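PDB 1KKO: 3-methylaspartate ammonia-lyase from Citrobacter amalonaticus, which catalyses the reversible, magnesium-dependent anti elimination of ammonia from (2S,3S)-3-methylaspartate to give mesaconate, a step in glutamate degradation. Local coordinates for the interface of chains A and B. Sequence-based numbering; all coordinates share one arbitrary frame. Chains: chain A/B, 3-methylaspartate ammonia-lyase.

Contact 1: the interface of chains A and B. Residues chain A 403-404, 407-408; chain B 7, 9, 56.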
ATOM      1  N   ASN A 403       8.945   7.134 -11.035  1.00 11.60           N
ATOM      2  CA  ASN A 403      10.202   6.815 -11.707  1.00 12.66           C
ATOM      3  C   ASN A 403      10.051   5.895 -12.912  1.00 12.00           C
ATOM      4  O   ASN A 403      10.768   6.048 -13.899  1.00 12.36           O
ATOM      5  CB  ASN A 403      11.230   6.333 -10.706  1.00 13.37           C
ATOM      6  CG  ASN A 403      11.606   7.422  -9.719  1.00 16.05           C
ATOM      7  OD1 ASN A 403      11.766   8.576 -10.104  1.00 18.57           O
ATOM      8  ND2 ASN A 403      11.727   7.065  -8.444  1.00 17.62           N
ATOM      9  N   ARG A 404       9.098   4.977 -12.861  1.00 11.37           N
ATOM     10  CA  ARG A 404       8.811   4.150 -14.019  1.00 11.14           C
ATOM     11  C   ARG A 404       8.354   5.026 -15.176  1.00 11.42           C
ATOM     12  O   ARG A 404       8.748   4.824 -16.320  1.00 12.02           O
ATOM     13  CB  ARG A 404       7.699   3.136 -13.728  1.00 11.07           C
ATOM     14  CG  ARG A 404       8.129   1.865 -13.023  1.00 11.19           C
ATOM     15  CD  ARG A 404       7.046   0.816 -13.046  1.00 11.10           C
ATOM     16  NE  ARG A 404       5.847   1.204 -12.285  1.00 11.24           N
ATOM     17  CZ  ARG A 404       5.686   0.987 -10.978  1.00 11.30           C
ATOM     18  NH1 ARG A 404       6.644   0.413 -10.272  1.00 11.46           N
ATOM     19  NH2 ARG A 404       4.564   1.340 -10.379  1.00 11.35           N
ATOM     20  N   ALA A 407      11.043   7.143 -16.744  1.00 13.41           N
ATOM     21  CA  ALA A 407      11.870   6.304 -17.603  1.00 13.99           C
ATOM     22  C   ALA A 407      11.175   6.068 -18.934  1.00 14.34           C
ATOM     23  O   ALA A 407      11.829   6.113 -19.983  1.00 15.29           O
ATOM     24  CB  ALA A 407      12.181   4.991 -16.942  1.00 14.39           C
ATOM     25  N   LEU A 408       9.874   5.788 -18.922  1.00 14.78           N
ATOM     26  CA  LEU A 408       9.143   5.594 -20.172  1.00 15.12           C
ATOM     27  C   LEU A 408       9.181   6.858 -21.035  1.00 16.06           C
ATOM     28  O   LEU A 408       9.418   6.797 -22.251  1.00 17.08           O
ATOM     29  CB  LEU A 408       7.686   5.200 -19.921  1.00 14.28           C
ATOM     30  CG  LEU A 408       7.455   3.791 -19.369  1.00 14.57           C
ATOM     31  CD1 LEU A 408       6.000   3.647 -19.002  1.00 15.53           C
ATOM     32  CD2 LEU A 408       7.866   2.745 -20.387  1.00 15.43           C
TER
ATOM     33  N   LEU B   7      13.133  -1.923 -19.806  1.00 14.58           N
ATOM     34  CA  LEU B   7      13.640  -0.918 -18.893  1.00 14.79           C
ATOM     35  C   LEU B   7      13.638  -1.456 -17.469  1.00 14.09           C
ATOM     36  O   LEU B   7      12.736  -2.196 -17.081  1.00 14.93           O
ATOM     37  CB  LEU B   7      12.770   0.337 -18.910  1.00 15.34           C
ATOM     38  CG  LEU B   7      12.526   1.029 -20.246  1.00 16.97           C
ATOM     39  CD1 LEU B   7      11.808   2.352 -20.030  1.00 18.08           C
ATOM     40  CD2 LEU B   7      13.814   1.238 -20.995  1.00 19.70           C
ATOM     41  N   THR B   9      14.091  -0.024 -13.498  1.00 13.96           N
ATOM     42  CA  THR B   9      14.141   1.178 -12.679  1.00 14.36           C
ATOM     43  C   THR B   9      14.136   0.835 -11.200  1.00 13.77           C
ATOM     44  O   THR B   9      13.337   0.025 -10.739  1.00 13.82           O
ATOM     45  CB  THR B   9      12.971   2.113 -13.022  1.00 15.65           C
ATOM     46  OG1 THR B   9      11.735   1.480 -12.784  1.00 19.37           O
ATOM     47  CG2 THR B   9      12.882   2.381 -14.472  1.00 15.62           C
ATOM     48  N   GLN B  56       9.968  -3.015 -16.960  1.00 11.83           N
ATOM     49  CA  GLN B  56       8.965  -2.568 -17.900  1.00 11.85           C
ATOM     50  C   GLN B  56       9.362  -3.072 -19.275  1.00 11.90           C
ATOM     51  O   GLN B  56      10.490  -2.835 -19.734  1.00 13.04           O
ATOM     52  CB  GLN B  56       8.875  -1.052 -17.901  1.00 11.89           C
ATOM     53  CG  GLN B  56       8.337  -0.477 -16.602  1.00 12.02           C
ATOM     54  CD  GLN B  56       8.144   1.017 -16.673  1.00 12.20           C
ATOM     55  OE1 GLN B  56       7.016   1.500 -16.806  1.00 13.26           O
ATOM     56  NE2 GLN B  56       9.236   1.750 -16.586  1.00 12.66           N
TER
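B:Gln56 reaches across the subunit boundary and gives its side-chain amide N-H to the backbone carbonyl of A:Arg404. The bond from NE2 of B:Gln56 to O of A:Arg404 is 3.1 Å long and nearly straight, 167° at the hydrogen. The oxygen lies close to the amide plane of the glutamine, whereas the donor approaches the carbonyl from well off its axis, at a C=O...N angle of 107°, and tilted from the carbonyl plane. Glutamine suits this place because its chain, extended beyond CG, is long enough to carry an amide from a strand to the main chain of a helix.

The amide then lies between two helix side chains. The stem of A:Arg404 runs past it at about a right angle, CB standing 3.7 Å from CD of B:Gln56, and the guanidinium plane is turned almost perpendicular to the amide. A:Leu408 lies against the oxygen end of the amide, its CD1 branch 3.2 Å from OE1 of B:Gln56, while NE2 makes the bond.

From strand 3-13, B:Thr9 and B:Leu7 pack small or branched groups against the helix. The methyl CG2 of B:Thr9 rests 3.7 Å from CB of A:Ala407, a residue short enough to let the strand come near the helix. OG1 of B:Thr9 sits between its backbone N and carbonyl carbon (chi1 60°), which turns it to the arginine stem, 3.6 Å from CG of A:Arg404, and sends CG2 to the alanine. B:Leu7 adds its CD1 branch, which meets CD2 of A:Leu408 at 4.0 Å and also borders A:Ala407.

The backbones set these residues in place: helix 392-410 of chain A carries A:Ala407 and A:Leu408 about one turn on from A:Arg404, on one side, and strands 3-13 and 47-59 of chain B carry their partners. Together they form a helix-on-sheet packing patch, mostly apolar but pinned by an amide, that joins the subunits of the homodimer.

Contact 2: the interface of chains A and B. Residues chain A 9, 11, 52, 54, 68, 365-366; chain B 396, 400, 404.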
ATOM      1  N   THR A   9     -17.084  -2.257  -9.266  1.00 11.52           N
ATOM      2  CA  THR A   9     -16.884  -3.263  -8.232  1.00 12.58           C
ATOM      3  C   THR A   9     -16.527  -2.621  -6.904  1.00 11.76           C
ATOM      4  O   THR A   9     -15.640  -1.761  -6.805  1.00 11.60           O
ATOM      5  CB  THR A   9     -15.814  -4.280  -8.649  1.00 13.79           C
ATOM      6  OG1 THR A   9     -14.588  -3.637  -8.906  1.00 16.88           O
ATOM      7  CG2 THR A   9     -16.108  -4.856  -9.977  1.00 14.67           C
ATOM      8  N   GLY A  11     -14.969  -2.208  -3.224  1.00 11.40           N
ATOM      9  CA  GLY A  11     -13.708  -2.590  -2.617  1.00 11.11           C
ATOM     10  C   GLY A  11     -13.440  -1.800  -1.365  1.00 10.71           C
ATOM     11  O   GLY A  11     -14.260  -1.007  -0.891  1.00 10.82           O
ATOM     12  N   CYS A  52     -14.229   1.896  -1.519  1.00 10.63           N
ATOM     13  CA  CYS A  52     -14.100   2.493  -2.830  1.00 10.73           C
ATOM     14  C   CYS A  52     -14.972   1.724  -3.808  1.00 10.29           C
ATOM     15  O   CYS A  52     -15.521   0.676  -3.494  1.00 10.34           O
ATOM     16  CB  CYS A  52     -12.640   2.475  -3.290  1.00 10.66           C
ATOM     17  SG  CYS A  52     -11.944   0.806  -3.417  1.00 12.37           S
ATOM     18  N   SER A  54     -14.301   0.487  -7.748  1.00 10.08           N
ATOM     19  CA  SER A  54     -13.437   0.449  -8.905  1.00 10.48           C
ATOM     20  C   SER A  54     -14.274   0.541 -10.168  1.00 10.48           C
ATOM     21  O   SER A  54     -15.302  -0.110 -10.291  1.00 12.28           O
ATOM     22  CB  SER A  54     -12.626  -0.842  -8.961  1.00 10.71           C
ATOM     23  OG  SER A  54     -11.638  -0.920  -7.947  1.00 11.01           O
ATOM     24  N   ASP A  68     -10.540   4.561  -9.539  1.00  9.80           N
ATOM     25  CA  ASP A  68     -11.223   4.263  -8.287  1.00  9.92           C
ATOM     26  C   ASP A  68     -11.943   5.462  -7.707  1.00  9.62           C
ATOM     27  O   ASP A  68     -11.353   6.522  -7.493  1.00  9.80           O
ATOM     28  CB  ASP A  68     -10.230   3.771  -7.233  1.00 10.55           C
ATOM     29  CG  ASP A  68      -9.882   2.312  -7.366  1.00 11.82           C
ATOM     30  OD1 ASP A  68     -10.654   1.558  -7.972  1.00 16.38           O
ATOM     31  OD2 ASP A  68      -8.849   1.854  -6.862  1.00 10.96           O
ATOM     32  N   GLU A 365      -4.569   2.478  -4.469  1.00  9.47           N
ATOM     33  CA  GLU A 365      -3.367   2.349  -5.265  1.00  9.64           C
ATOM     34  C   GLU A 365      -3.589   2.902  -6.667  1.00  9.33           C
ATOM     35  O   GLU A 365      -2.696   3.514  -7.243  1.00 10.15           O
ATOM     36  CB  GLU A 365      -2.854   0.901  -5.268  1.00 10.31           C
ATOM     37  CG  GLU A 365      -3.344  -0.046  -6.361  1.00 11.13           C
ATOM     38  CD  GLU A 365      -4.790  -0.504  -6.262  1.00 11.33           C
ATOM     39  OE1 GLU A 365      -5.604   0.108  -5.542  1.00 11.81           O
ATOM     40  OE2 GLU A 365      -5.112  -1.491  -6.957  1.00 11.82           O
ATOM     41  N   ILE A 366      -4.782   2.699  -7.212  1.00  9.49           N
ATOM     42  CA  ILE A 366      -5.088   3.190  -8.551  1.00  9.58           C
ATOM     43  C   ILE A 366      -5.245   4.698  -8.555  1.00  9.01           C
ATOM     44  O   ILE A 366      -4.747   5.367  -9.451  1.00  9.72           O
ATOM     45  CB  ILE A 366      -6.358   2.520  -9.107  1.00  9.77           C
ATOM     46  CG1 ILE A 366      -6.081   1.045  -9.383  1.00 10.96           C
ATOM     47  CG2 ILE A 366      -6.848   3.249 -10.354  1.00 10.39           C
ATOM     48  CD1 ILE A 366      -7.254   0.260  -9.868  1.00 11.44           C
TER
ATOM     49  N   ASN B 396      -6.331  -3.377   0.161  1.00  9.10           N
ATOM     50  CA  ASN B 396      -6.787  -2.621  -0.994  1.00  9.08           C
ATOM     51  C   ASN B 396      -6.204  -3.213  -2.291  1.00  9.05           C
ATOM     52  O   ASN B 396      -6.926  -3.451  -3.265  1.00 10.29           O
ATOM     53  CB  ASN B 396      -6.362  -1.171  -0.765  1.00  9.72           C
ATOM     54  CG  ASN B 396      -6.757  -0.224  -1.853  1.00 11.35           C
ATOM     55  OD1 ASN B 396      -7.132  -0.597  -2.985  1.00 14.81           O
ATOM     56  ND2 ASN B 396      -6.659   1.050  -1.507  1.00 11.75           N
ATOM     57  N   ASN B 400      -9.041  -5.812  -3.947  1.00  8.69           N
ATOM     58  CA  ASN B 400      -9.688  -5.103  -5.052  1.00  9.03           C
ATOM     59  C   ASN B 400      -9.246  -5.634  -6.414  1.00  8.87           C
ATOM     60  O   ASN B 400     -10.063  -5.717  -7.330  1.00  9.50           O
ATOM     61  CB  ASN B 400      -9.489  -3.598  -4.981  1.00  9.22           C
ATOM     62  CG  ASN B 400     -10.065  -2.989  -3.729  1.00  9.41           C
ATOM     63  OD1 ASN B 400     -10.703  -3.651  -2.905  1.00 10.57           O
ATOM     64  ND2 ASN B 400      -9.860  -1.702  -3.595  1.00 11.26           N
ATOM     65  N   ARG B 404     -11.950  -7.045  -8.992  1.00  9.63           N
ATOM     66  CA  ARG B 404     -11.970  -6.488 -10.347  1.00  9.75           C
ATOM     67  C   ARG B 404     -11.812  -7.593 -11.367  1.00  9.98           C
ATOM     68  O   ARG B 404     -12.474  -7.603 -12.395  1.00 10.41           O
ATOM     69  CB  ARG B 404     -10.827  -5.489 -10.552  1.00 10.08           C
ATOM     70  CG  ARG B 404     -11.081  -4.096 -10.028  1.00  9.93           C
ATOM     71  CD  ARG B 404     -10.033  -3.109 -10.507  1.00  9.91           C
ATOM     72  NE  ARG B 404      -8.699  -3.373  -9.979  1.00 10.02           N
ATOM     73  CZ  ARG B 404      -8.234  -2.914  -8.829  1.00  9.20           C
ATOM     74  NH1 ARG B 404      -9.015  -2.202  -8.028  1.00  9.55           N
ATOM     75  NH2 ARG B 404      -6.990  -3.186  -8.469  1.00  9.95           N
TER
HETATM   76  O   HOH W   1      -8.223  -0.543  -5.851  1.00 10.98           O
HETATM   77  O   HOH W   2     -12.791  -4.333  -7.025  1.00 25.42           O
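Helix 392-409 of chain B lays its Asn and Arg side chains against strands 3-13, 47-59 and 64-69 and the start of helix 365-378 of chain A, forming a polar, water-containing part of the dimer interface. B:Arg404 carries much of it. The bend of its chain (chi3 -66°) turns the guanidinium so that NH1 meets A:Ser54 and NH2 meets A:Glu365. NH1 gives a hydrogen bond of 2.9 Å to OG of A:Ser54, which lies in the guanidinium plane. NH2 makes a salt bridge with A:Glu365, 2.9 Å from OE2, met nearly along the carboxylate C-O axis but tilted from the guanidinium plane. CD1 of A:Ile366 sits over the centre of one face, 3.5 Å from CZ of B:Arg404, and the backbone O of B:Asn400 covers the opposite face.

A:Ser54 is itself positioned by A:Asp68: its hydroxyl donates to OD1 of A:Asp68 over 2.7 Å, and OG can then accept from NH1. A:Glu365, with A:Asp68 close by (OD1 4.1 Å from NH1 of B:Arg404), probably offsets the arginine's charge.

Water 1 sits among polar groups of both chains. NH1 of B:Arg404 lies 2.8 Å from its oxygen, and ND2 of B:Asn400, OD2 of A:Asp68 and OE1 of A:Glu365 also reach it. OD1 of B:Asn396 is a doubtful partner: as modelled it clashes with OE1 of A:Glu365, and the amide may be turned round. Asparagine suits this helix face because a short amide can meet water while lying against the strand: CG of B:Asn400 is 3.8 Å from CA of A:Gly11, whose lack of a side chain permits the approach. Water 2 bridges OG1 of A:Thr9 to the backbone O of B:Asn400. This network ties the subunits together and probably fixes how they dock.

Contact 1 and contact 2 have C-alpha centres about 24 Å apart and draw on the same elements in exchanged roles: the C-terminal helix of one subunit against strands 3-13 and 47-59 of the other. Arg404 and Thr9 occur in both, from opposite chains, so the two-fold gives every subunit each contact. One arginine therefore serves twice: its backbone carbonyl is used in contact 1, its guanidinium in contact 2, and its stem in both. The centre of contact 2 is about 18 Å from A:Lys331, the proton acceptor, that of contact 1 about 27 Å; neither touches it, which fits a structural role in holding the homodimer together.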